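Alpha-1,3-glucanase (Bacillus circulans, PDB 5ZRU) hydrolyses alpha-1,3-glucan as a GH87 glycoside hydrolase, this chain being its catalytic unit with bound calcium and zinc ions. Local coordinates at residues G431-M436 with T456-S461; T497-I502 with D526-S531. All coordinates share one frame; numbering follows the deposited sequence.

Contact 1 of 2, residues G431-M436 with T456-S461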
ATOM      1  N   GLY A 431     -10.504  -1.778  -8.657  1.00  9.41           N
ATOM      2  CA  GLY A 431      -9.460  -1.388  -9.584  1.00  9.83           C
ATOM      3  C   GLY A 431      -8.662  -2.528 -10.180  1.00  9.91           C
ATOM      4  O   GLY A 431      -9.220  -3.572 -10.518  1.00  9.74           O
ATOM      5  N   SER A 432      -7.350  -2.341 -10.287  1.00  8.03           N
ATOM      6  CA  SER A 432      -6.500  -3.155 -11.146  1.00  9.17           C
ATOM      7  C   SER A 432      -5.235  -3.524 -10.392  1.00  9.27           C
ATOM      8  O   SER A 432      -4.837  -2.833  -9.456  1.00  7.55           O
ATOM      9  CB  SER A 432      -6.116  -2.395 -12.425  1.00 10.07           C
ATOM     10  OG  SER A 432      -7.268  -1.879 -13.075  1.00 10.11           O
ATOM     11  N   ALA A 433      -4.592  -4.617 -10.809  1.00  9.47           N
ATOM     12  CA  ALA A 433      -3.244  -4.862 -10.313  1.00  9.11           C
ATOM     13  C   ALA A 433      -2.270  -3.849 -10.892  1.00  8.28           C
ATOM     14  O   ALA A 433      -1.400  -3.334 -10.181  1.00  6.82           O
ATOM     15  CB  ALA A 433      -2.780  -6.277 -10.650  1.00  7.27           C
ATOM     16  N   ILE A 434      -2.422  -3.541 -12.179  1.00  8.39           N
ATOM     17  CA  ILE A 434      -1.544  -2.643 -12.917  1.00  8.59           C
ATOM     18  C   ILE A 434      -2.415  -1.723 -13.759  1.00  9.20           C
ATOM     19  O   ILE A 434      -3.328  -2.195 -14.444  1.00  9.14           O
ATOM     20  CB  ILE A 434      -0.580  -3.416 -13.839  1.00 10.52           C
ATOM     21  CG1 ILE A 434       0.455  -4.199 -13.037  1.00  9.00           C
ATOM     22  CG2 ILE A 434       0.109  -2.464 -14.819  1.00  7.72           C
ATOM     23  CD1 ILE A 434       1.181  -5.222 -13.885  1.00  9.69           C
ATOM     24  N   ARG A 435      -2.122  -0.419 -13.736  1.00  8.48           N
ATOM     25  CA  ARG A 435      -2.804   0.487 -14.645  1.00  9.11           C
ATOM     26  C   ARG A 435      -1.821   1.501 -15.212  1.00 11.17           C
ATOM     27  O   ARG A 435      -0.802   1.837 -14.596  1.00  8.09           O
ATOM     28  CB  ARG A 435      -3.998   1.203 -13.979  1.00 10.70           C
ATOM     29  CG  ARG A 435      -3.647   2.394 -13.088  1.00 10.36           C
ATOM     30  CD  ARG A 435      -4.922   3.057 -12.573  1.00  9.78           C
ATOM     31  NE  ARG A 435      -4.629   4.135 -11.630  1.00  9.58           N
ATOM     32  CZ  ARG A 435      -5.446   5.155 -11.393  1.00 10.67           C
ATOM     33  NH1 ARG A 435      -6.609   5.241 -12.033  1.00 14.11           N
ATOM     34  NH2 ARG A 435      -5.100   6.097 -10.522  1.00 10.02           N
ATOM     35  N   MET A 436      -2.123   1.957 -16.421  1.00  8.43           N
ATOM     36  CA  MET A 436      -1.470   3.122 -16.999  1.00  8.42           C
ATOM     37  C   MET A 436      -2.567   3.996 -17.579  1.00 12.04           C
ATOM     38  O   MET A 436      -3.525   3.474 -18.152  1.00 11.09           O
ATOM     39  CB  MET A 436      -0.470   2.731 -18.086  1.00  7.74           C
ATOM     40  CG  MET A 436       0.619   1.762 -17.619  1.00  9.49           C
ATOM     41  SD  MET A 436       1.744   1.300 -18.961  1.00 10.78           S
ATOM     42  CE  MET A 436       2.552   2.855 -19.318  1.00  9.21           C
ATOM     43  N   THR A 456       5.483 -11.382 -12.835  1.00  9.05           N
ATOM     44  CA  THR A 456       4.555 -10.866 -11.837  1.00 10.11           C
ATOM     45  C   THR A 456       3.315 -11.741 -11.792  1.00 11.10           C
ATOM     46  O   THR A 456       2.817 -12.176 -12.832  1.00  9.77           O
ATOM     47  CB  THR A 456       4.195  -9.405 -12.140  1.00 10.38           C
ATOM     48  OG1 THR A 456       5.338  -8.575 -11.883  1.00 11.08           O
ATOM     49  CG2 THR A 456       3.017  -8.917 -11.278  1.00 11.27           C
ATOM     50  N   THR A 457       2.843 -12.018 -10.580  1.00  8.38           N
ATOM     51  CA  THR A 457       1.637 -12.800 -10.344  1.00  8.53           C
ATOM     52  C   THR A 457       0.544 -11.883  -9.820  1.00 10.17           C
ATOM     53  O   THR A 457       0.776 -11.100  -8.892  1.00  9.87           O
ATOM     54  CB  THR A 457       1.906 -13.928  -9.348  1.00 10.20           C
ATOM     55  OG1 THR A 457       2.866 -14.817  -9.923  1.00 11.20           O
ATOM     56  CG2 THR A 457       0.623 -14.708  -9.028  1.00 11.93           C
ATOM     57  N   ILE A 458      -0.635 -11.980 -10.431  1.00 10.61           N
ATOM     58  CA  ILE A 458      -1.785 -11.139 -10.132  1.00  7.53           C
ATOM     59  C   ILE A 458      -2.927 -12.064  -9.762  1.00  9.45           C
ATOM     60  O   ILE A 458      -3.193 -13.031 -10.486  1.00 11.25           O
ATOM     61  CB  ILE A 458      -2.170 -10.267 -11.344  1.00  8.47           C
ATOM     62  CG1 ILE A 458      -1.078  -9.239 -11.638  1.00 10.86           C
ATOM     63  CG2 ILE A 458      -3.545  -9.640 -11.132  1.00 10.11           C
ATOM     64  CD1 ILE A 458      -1.182  -8.614 -13.044  1.00 11.11           C
ATOM     65  N   ILE A 459      -3.602 -11.782  -8.645  1.00 10.14           N
ATOM     66  CA  ILE A 459      -4.610 -12.694  -8.108  1.00  9.65           C
ATOM     67  C   ILE A 459      -5.836 -11.902  -7.666  1.00  9.54           C
ATOM     68  O   ILE A 459      -5.712 -10.916  -6.931  1.00  9.01           O
ATOM     69  CB  ILE A 459      -4.060 -13.522  -6.925  1.00 10.74           C
ATOM     70  CG1 ILE A 459      -2.816 -14.310  -7.338  1.00 10.24           C
ATOM     71  CG2 ILE A 459      -5.131 -14.488  -6.385  1.00 10.99           C
ATOM     72  CD1 ILE A 459      -2.178 -15.101  -6.187  1.00 12.95           C
ATOM     73  N   ASN A 460      -7.019 -12.337  -8.114  1.00  9.61           N
ATOM     74  CA  ASN A 460      -8.296 -11.802  -7.630  1.00  8.46           C
ATOM     75  C   ASN A 460      -8.430 -10.302  -7.885  1.00 12.54           C
ATOM     76  O   ASN A 460      -9.031  -9.580  -7.085  1.00 11.16           O
ATOM     77  CB  ASN A 460      -8.493 -12.077  -6.134  1.00  7.67           C
ATOM     78  CG  ASN A 460      -8.512 -13.544  -5.793  1.00 13.49           C
ATOM     79  OD1 ASN A 460      -8.850 -14.384  -6.619  1.00 13.64           O
ATOM     80  ND2 ASN A 460      -8.150 -13.861  -4.553  1.00 14.58           N
ATOM     81  N   SER A 461      -7.886  -9.820  -8.998  1.00 10.38           N
ATOM     82  CA  SER A 461      -7.854  -8.386  -9.260  1.00  8.15           C
ATOM     83  C   SER A 461      -8.701  -8.041 -10.486  1.00  9.69           C
ATOM     84  O   SER A 461      -9.368  -8.893 -11.076  1.00  9.64           O
ATOM     85  CB  SER A 461      -6.404  -7.909  -9.412  1.00  9.82           C
ATOM     86  OG  SER A 461      -5.712  -8.106  -8.184  1.00 14.09           O
TER
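Ala433 packs its methyl into the side chain of Ile458 inside the parallel beta-helix of the D2 region, a right-handed coil as in the pectate lyase-like clan. Residues 433 and 434 form the corner between strands 431-432 and 435-437, while Ile458 projects inward from strand 451-459. At Ile458, CG2 lies anti to the backbone N and CG1 beside it (chi1 -67°), and the CB of Ala433 sits against both branches. Ala433 CB is 3.5 Å from Ile458 CG2, tighter than usual carbon packing, and the same methyl lies 3.6 Å from Ile458 CG1. Because chi2 of Ile458 is extended (163°), CD1 runs on from CG1 and its methyl meets that of Ile434, CD1 to CD1 at 4.2 Å. No hydrogen bond spans the two segments; aliphatic contacts carry this buried contact. Ile425 on the neighbouring strand touches both Ala433 and Ile434, and Ile492 and Ile475 pack on Ile458, continuing the aliphatic interior. Just past the strand, Ser461 closes over the start of the corner with its CB 4.0 Å from Ala433 N. Its hydroxyl is engaged within its own segment: Ser461 OG donates to Ile459 O at 3.1 Å, approaching from 60° above the carbonyl plane.

Contact 2 of 2, residues T497-I502 with D526-S531; sequences TQRSAI and DGVLTS
Two neighbouring loops, one following strand 487-495 and the other following strand 513-523, are joined where Arg499 reaches across to the backbone of residues 528-530. Its side chain bends at chi2 (60°), which turns CD away from a straight course, and the guanidinium then grips a single atom end-on. Arg499 NH1 lies 3.0 Å and NH2 2.8 Å from Thr530 O, which stays near the guanidinium plane. NH1 comes in almost in line with the Thr530 C=O, whereas NH2 stands above the plane of that carbonyl. The O of Val528 hangs over the centre of one guanidinium face, 3.2 Å from Arg499 NE, at an angle too poor for a hydrogen bond, and Val528 CG1 comes to 3.7 Å from Arg499 NH1. In the beta-helix these loops belong to successive coils, and the backbone adds a nearly straight bond, Asp526 N to Gln498 O at 2.9 Å (171°). Asp526 also makes an Asx turn: its OD1 accepts from Val528 N at 2.9 Å, met from above the carboxylate plane. Asp526 OD2 accepts a hydrogen bond from a water 2.7 Å away that also donates to Gln498 OE1, and bonds Ser464 OG, which is shared with Arg499 NH1. Arg499 NH2 bonds His537 O as well, while Gln498 NE2 is held by Asn460 O. A leucine in place of Arg499 would probably leave Thr530 O without the two guanidinium donors described here and the loop at 528-531 less firmly held. The guanidinium and carboxylate planes of Arg499 and Asp526 are turned 62° apart and their charged atoms do not touch, though the opposite charges would probably still attract.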
ATOM      1  N   THR A 497      -9.419 -13.421 -12.257  1.00 10.94           N
ATOM      2  CA  THR A 497      -9.755 -12.018 -12.446  1.00  8.78           C
ATOM      3  C   THR A 497     -11.262 -11.795 -12.306  1.00 10.18           C
ATOM      4  O   THR A 497     -12.076 -12.625 -12.725  1.00  7.85           O
ATOM      5  CB  THR A 497      -9.260 -11.546 -13.814  1.00 11.55           C
ATOM      6  OG1 THR A 497      -7.820 -11.506 -13.807  1.00  9.30           O
ATOM      7  CG2 THR A 497      -9.806 -10.155 -14.151  1.00  8.87           C
ATOM      8  N   GLN A 498     -11.622 -10.661 -11.698  1.00  8.16           N
ATOM      9  CA  GLN A 498     -13.026 -10.353 -11.425  1.00 10.18           C
ATOM     10  C   GLN A 498     -13.811 -10.152 -12.715  1.00 10.11           C
ATOM     11  O   GLN A 498     -14.848 -10.791 -12.925  1.00 10.80           O
ATOM     12  CB  GLN A 498     -13.115  -9.113 -10.522  1.00  8.76           C
ATOM     13  CG  GLN A 498     -12.375  -9.312  -9.179  1.00  8.44           C
ATOM     14  CD  GLN A 498     -12.545  -8.152  -8.210  1.00 10.97           C
ATOM     15  OE1 GLN A 498     -13.534  -7.418  -8.262  1.00 10.33           O
ATOM     16  NE2 GLN A 498     -11.571  -7.982  -7.317  1.00  8.27           N
ATOM     17  N   ARG A 499     -13.349  -9.251 -13.584  1.00  8.91           N
ATOM     18  CA  ARG A 499     -13.993  -9.074 -14.884  1.00 10.87           C
ATOM     19  C   ARG A 499     -13.011  -9.497 -15.980  1.00  8.43           C
ATOM     20  O   ARG A 499     -12.686 -10.680 -16.071  1.00 10.61           O
ATOM     21  CB  ARG A 499     -14.497  -7.632 -15.060  1.00 10.24           C
ATOM     22  CG  ARG A 499     -15.468  -7.452 -16.255  1.00  9.68           C
ATOM     23  CD  ARG A 499     -16.739  -8.332 -16.126  1.00 12.00           C
ATOM     24  NE  ARG A 499     -17.731  -8.004 -17.159  1.00 13.15           N
ATOM     25  CZ  ARG A 499     -18.549  -6.956 -17.092  1.00 13.61           C
ATOM     26  NH1 ARG A 499     -18.507  -6.154 -16.038  1.00 10.52           N
ATOM     27  NH2 ARG A 499     -19.422  -6.713 -18.069  1.00 12.49           N
ATOM     28  N   SER A 500     -12.518  -8.582 -16.815  1.00 11.05           N
ATOM     29  CA  SER A 500     -11.589  -8.975 -17.871  1.00 10.08           C
ATOM     30  C   SER A 500     -10.138  -8.860 -17.408  1.00  9.48           C
ATOM     31  O   SER A 500      -9.781  -7.952 -16.654  1.00 10.09           O
ATOM     32  CB  SER A 500     -11.803  -8.142 -19.143  1.00 11.08           C
ATOM     33  OG  SER A 500     -13.077  -8.419 -19.710  1.00 11.89           O
ATOM     34  N   ALA A 501      -9.297  -9.794 -17.866  1.00 10.91           N
ATOM     35  CA  ALA A 501      -7.907  -9.814 -17.408  1.00 10.10           C
ATOM     36  C   ALA A 501      -7.116  -8.618 -17.935  1.00 10.02           C
ATOM     37  O   ALA A 501      -6.381  -7.968 -17.184  1.00 11.76           O
ATOM     38  CB  ALA A 501      -7.228 -11.126 -17.822  1.00 10.73           C
ATOM     39  N   ILE A 502      -7.223  -8.326 -19.225  1.00 10.41           N
ATOM     40  CA  ILE A 502      -6.473  -7.235 -19.842  1.00  8.95           C
ATOM     41  C   ILE A 502      -7.460  -6.349 -20.589  1.00 11.66           C
ATOM     42  O   ILE A 502      -8.229  -6.848 -21.418  1.00 11.92           O
ATOM     43  CB  ILE A 502      -5.388  -7.761 -20.798  1.00 11.38           C
ATOM     44  CG1 ILE A 502      -4.453  -8.718 -20.059  1.00  9.16           C
ATOM     45  CG2 ILE A 502      -4.584  -6.609 -21.386  1.00 11.22           C
ATOM     46  CD1 ILE A 502      -3.514  -9.454 -20.993  1.00  9.60           C
ATOM     47  N   ASP A 526     -16.477 -12.413 -11.142  1.00 11.96           N
ATOM     48  CA  ASP A 526     -17.527 -11.733 -10.385  1.00 12.06           C
ATOM     49  C   ASP A 526     -18.924 -11.971 -10.949  1.00 15.17           C
ATOM     50  O   ASP A 526     -19.899 -11.589 -10.294  1.00 13.56           O
ATOM     51  CB  ASP A 526     -17.272 -10.211 -10.266  1.00 10.38           C
ATOM     52  CG  ASP A 526     -17.250  -9.470 -11.606  1.00 12.34           C
ATOM     53  OD1 ASP A 526     -17.725  -9.987 -12.639  1.00 13.39           O
ATOM     54  OD2 ASP A 526     -16.708  -8.334 -11.613  1.00 11.99           O
ATOM     55  N   GLY A 527     -19.045 -12.588 -12.126  1.00 13.01           N
ATOM     56  CA  GLY A 527     -20.342 -12.870 -12.712  1.00 16.60           C
ATOM     57  C   GLY A 527     -21.103 -11.664 -13.217  1.00 18.06           C
ATOM     58  O   GLY A 527     -22.247 -11.810 -13.651  1.00 16.33           O
ATOM     59  N   VAL A 528     -20.508 -10.479 -13.173  1.00 14.41           N
ATOM     60  CA  VAL A 528     -21.194  -9.258 -13.584  1.00 15.69           C
ATOM     61  C   VAL A 528     -21.229  -9.192 -15.105  1.00 15.70           C
ATOM     62  O   VAL A 528     -20.224  -9.448 -15.773  1.00 13.48           O
ATOM     63  CB  VAL A 528     -20.501  -8.020 -12.992  1.00 13.46           C
ATOM     64  CG1 VAL A 528     -21.144  -6.727 -13.525  1.00 15.35           C
ATOM     65  CG2 VAL A 528     -20.565  -8.065 -11.472  1.00 14.15           C
ATOM     66  N   LEU A 529     -22.395  -8.852 -15.658  1.00 14.70           N
ATOM     67  CA  LEU A 529     -22.543  -8.732 -17.098  1.00 13.45           C
ATOM     68  C   LEU A 529     -22.765  -7.303 -17.569  1.00 12.25           C
ATOM     69  O   LEU A 529     -22.438  -6.993 -18.717  1.00 14.40           O
ATOM     70  CB  LEU A 529     -23.704  -9.615 -17.584  1.00 16.31           C
ATOM     71  CG  LEU A 529     -23.574 -11.104 -17.245  1.00 19.11           C
ATOM     72  CD1 LEU A 529     -24.827 -11.868 -17.645  1.00 21.70           C
ATOM     73  CD2 LEU A 529     -22.330 -11.702 -17.921  1.00 15.53           C
ATOM     74  N   THR A 530     -23.299  -6.428 -16.721  1.00 15.65           N
ATOM     75  CA  THR A 530     -23.480  -5.037 -17.112  1.00 15.04           C
ATOM     76  C   THR A 530     -22.126  -4.389 -17.373  1.00 17.89           C
ATOM     77  O   THR A 530     -21.098  -4.804 -16.826  1.00 13.94           O
ATOM     78  CB  THR A 530     -24.246  -4.267 -16.032  1.00 15.77           C
ATOM     79  OG1 THR A 530     -23.596  -4.437 -14.767  1.00 15.23           O
ATOM     80  CG2 THR A 530     -25.666  -4.790 -15.908  1.00 18.45           C
ATOM     81  N   SER A 531     -22.127  -3.362 -18.223  1.00 11.76           N
ATOM     82  CA  SER A 531     -20.885  -2.745 -18.666  1.00 12.71           C
ATOM     83  C   SER A 531     -21.044  -1.237 -18.749  1.00 15.17           C
ATOM     84  O   SER A 531     -22.046  -0.731 -19.269  1.00 14.41           O
ATOM     85  CB  SER A 531     -20.445  -3.307 -20.035  1.00 11.35           C
ATOM     86  OG  SER A 531     -19.330  -2.598 -20.563  1.00 13.10           O
TER
HETATM   87  O   HOH W   1     -15.932  -6.851  -9.481  1.00  9.86           O

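Overall arrangement
From the N terminus, the chain reaches the segment 431-436, which turns a corner at 433-434, continues through strand 435-437 and, after a loop, enters strand 451-459, whose end at 456-461 closes contact 1 over 19 intervening residues. It then runs through strands 475-478 and 487-495 to the loop at 497-502. Contact 2 closes over the next 23 residues, which include strand 513-523, and reaches 526-531. The two loops follow in series, neither nested nor crossed. Contact 1 ties a corner of one coil to strand 451-459 in the interior, contact 2 the outer turns of later coils. They meet directly: Ser461 O lies 2.9 Å from Gln498 N, a probable hydrogen bond, so segment 456-461 adjoins segment 497-502.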